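Side-chain contact in polyketide synthase/nonribosomal peptide synthetase hybrid RzxB (Pseudomonas fluorescens, PDB 5IL6), which probably dehydrates beta-hydroxyacyl intermediates through this domain during assembly of the macrolide rhizoxin on a trans-AT polyketide synthase line: residues Ala55-Ile60 / Ala232-Cys237. Numbering follows the deposited sequence.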
loop_
_atom_site.group_PDB
_atom_site.type_symbol
_atom_site.label_atom_id
_atom_site.label_comp_id
_atom_site.label_asym_id
_atom_site.label_seq_id
_atom_site.Cartn_x
_atom_site.Cartn_y
_atom_site.Cartn_z
ATOM N N ALA A 55 0.182 4.032 1.392
ATOM C CA ALA A 55 -0.447 4.923 2.361
ATOM C C ALA A 55 -1.868 5.278 1.949
ATOM O O ALA A 55 -2.733 5.473 2.810
ATOM C CB ALA A 55 0.391 6.188 2.530
ATOM N N MET A 56 -2.132 5.366 0.645
ATOM C CA MET A 56 -3.484 5.682 0.206
ATOM C C MET A 56 -4.432 4.517 0.460
ATOM O O MET A 56 -5.608 4.732 0.763
ATOM C CB MET A 56 -3.473 6.062 -1.271
ATOM C CG MET A 56 -2.674 7.324 -1.542
ATOM S SD MET A 56 -2.814 7.919 -3.232
ATOM C CE MET A 56 -1.356 8.953 -3.332
ATOM N N ILE A 57 -3.935 3.281 0.375
ATOM C CA ILE A 57 -4.749 2.126 0.745
ATOM C C ILE A 57 -5.134 2.207 2.216
ATOM O O ILE A 57 -6.286 1.959 2.593
ATOM C CB ILE A 57 -3.999 0.819 0.430
ATOM C CG1 ILE A 57 -3.914 0.613 -1.085
ATOM C CG2 ILE A 57 -4.673 -0.376 1.108
ATOM C CD1 ILE A 57 -3.013 -0.531 -1.505
ATOM N N VAL A 58 -4.167 2.538 3.072
ATOM C CA VAL A 58 -4.444 2.655 4.500
ATOM C C VAL A 58 -5.451 3.768 4.754
ATOM O O VAL A 58 -6.319 3.656 5.627
ATOM C CB VAL A 58 -3.134 2.886 5.276
ATOM C CG1 VAL A 58 -3.419 3.203 6.741
ATOM C CG2 VAL A 58 -2.227 1.669 5.154
ATOM N N MET A 59 -5.348 4.862 4.002
ATOM C CA MET A 59 -6.293 5.959 4.169
ATOM C C MET A 59 -7.708 5.520 3.821
ATOM O O MET A 59 -8.669 5.903 4.497
ATOM C CB MET A 59 -5.857 7.137 3.308
ATOM C CG MET A 59 -6.670 8.409 3.498
ATOM S SD MET A 59 -6.092 9.774 2.466
ATOM C CE MET A 59 -4.318 9.533 2.528
ATOM N N ILE A 60 -7.858 4.719 2.767
ATOM C CA ILE A 60 -9.173 4.196 2.413
ATOM C C ILE A 60 -9.694 3.293 3.519
ATOM O O ILE A 60 -10.869 3.368 3.903
ATOM C CB ILE A 60 -9.107 3.456 1.064
ATOM C CG1 ILE A 60 -8.739 4.438 -0.051
ATOM C CG2 ILE A 60 -10.441 2.774 0.758
ATOM C CD1 ILE A 60 -8.454 3.782 -1.390
ATOM N N ALA A 232 0.466 0.877 -10.048
ATOM C CA ALA A 232 -0.508 1.603 -10.848
ATOM C C ALA A 232 -1.934 1.121 -10.651
ATOM O O ALA A 232 -2.861 1.923 -10.774
ATOM C CB ALA A 232 -0.156 1.499 -12.340
ATOM N N GLY A 233 -2.133 -0.156 -10.345
ATOM C CA GLY A 233 -3.467 -0.681 -10.132
ATOM C C GLY A 233 -3.430 -1.839 -9.160
ATOM O O GLY A 233 -2.393 -2.481 -8.958
ATOM N N LEU A 234 -4.586 -2.101 -8.556
ATOM C CA LEU A 234 -4.735 -3.201 -7.614
ATOM C C LEU A 234 -6.121 -3.801 -7.778
ATOM O O LEU A 234 -7.126 -3.101 -7.621
ATOM C CB LEU A 234 -4.516 -2.723 -6.175
ATOM C CG LEU A 234 -4.701 -3.764 -5.072
ATOM C CD1 LEU A 234 -3.954 -5.051 -5.376
ATOM C CD2 LEU A 234 -4.242 -3.191 -3.744
ATOM N N GLY A 235 -6.169 -5.098 -8.092
ATOM C CA GLY A 235 -7.449 -5.762 -8.276
ATOM C C GLY A 235 -8.257 -5.835 -6.994
ATOM O O GLY A 235 -9.451 -5.524 -6.979
ATOM N N GLN A 236 -7.616 -6.240 -5.900
ATOM C CA GLN A 236 -8.279 -6.317 -4.607
ATOM C C GLN A 236 -7.263 -6.160 -3.489
ATOM O O GLN A 236 -6.132 -6.640 -3.594
ATOM C CB GLN A 236 -8.989 -7.658 -4.399
ATOM C CG GLN A 236 -10.144 -7.960 -5.320
ATOM C CD GLN A 236 -10.779 -9.297 -4.989
ATOM O OE1 GLN A 236 -10.176 -10.349 -5.198
ATOM N NE2 GLN A 236 -11.991 -9.262 -4.448
ATOM N N CYS A 237 -7.684 -5.495 -2.416
ATOM C CA CYS A 237 -6.960 -5.499 -1.149
ATOM C C CYS A 237 -7.956 -5.906 -0.076
ATOM O O CYS A 237 -8.921 -5.181 0.185
ATOM C CB CYS A 237 -6.347 -4.138 -0.829
ATOM S SG CYS A 237 -5.423 -4.142 0.726
#
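Ile57 CB points to the strand, and its two branches part there to separate partners: the ethyl arm ends on Leu234 and the branch methyl on Cys237. At the first point, Ile57 CD1 lies 3.7 Å from Leu234 CD2, two methyl ends meeting while the side chains as a whole run at roughly a right angle to each other. At the second, Ile57 CG2 packs against Cys237 SG at 3.9 Å, an apolar van der Waals contact of the sulfur with the methyl.

The torsions explain this split. In Ile57, CG2 stands anti to the backbone N and CG1 anti to the carbonyl carbon (chi1 -70°), and an extended chi2 of 171° carries CD1 out to the leucine. Cys237 CB already points to the helix; with SG anti to N (chi1 -179°), the sulfur slants obliquely to lie by Ile57 CG2.

All three touching residues are buried, yet the interface is slender: it buries 103 Å² summed over both sides and has no hydrogen bond across it. The backbones stay well apart, Ile57 CA and Cys237 CA being 8.2 Å from one another, so the side chains alone bridge the gap. The corner at Gly235, with a classic beta bulge of Gly235 and Gln236 opposite Asn279, lets Leu234 and Cys237 both face the helix. Gln236 lies on the more open side, where its OE1 takes a weak hydrogen bond from Asn279 ND2.

The contact joins the two hotdog-family halves of the dehydratase, a double-hotdog fold, near the centre of the chain. Helix 53-67 rests here against strands 230-239 and 77-85, with Leu83 and Trp85 touching Ile57, Leu207 and Met211 of helix 204-212 also packing on that isoleucine, and Leu278 and Leu281 of strand 274-284 meeting Leu234.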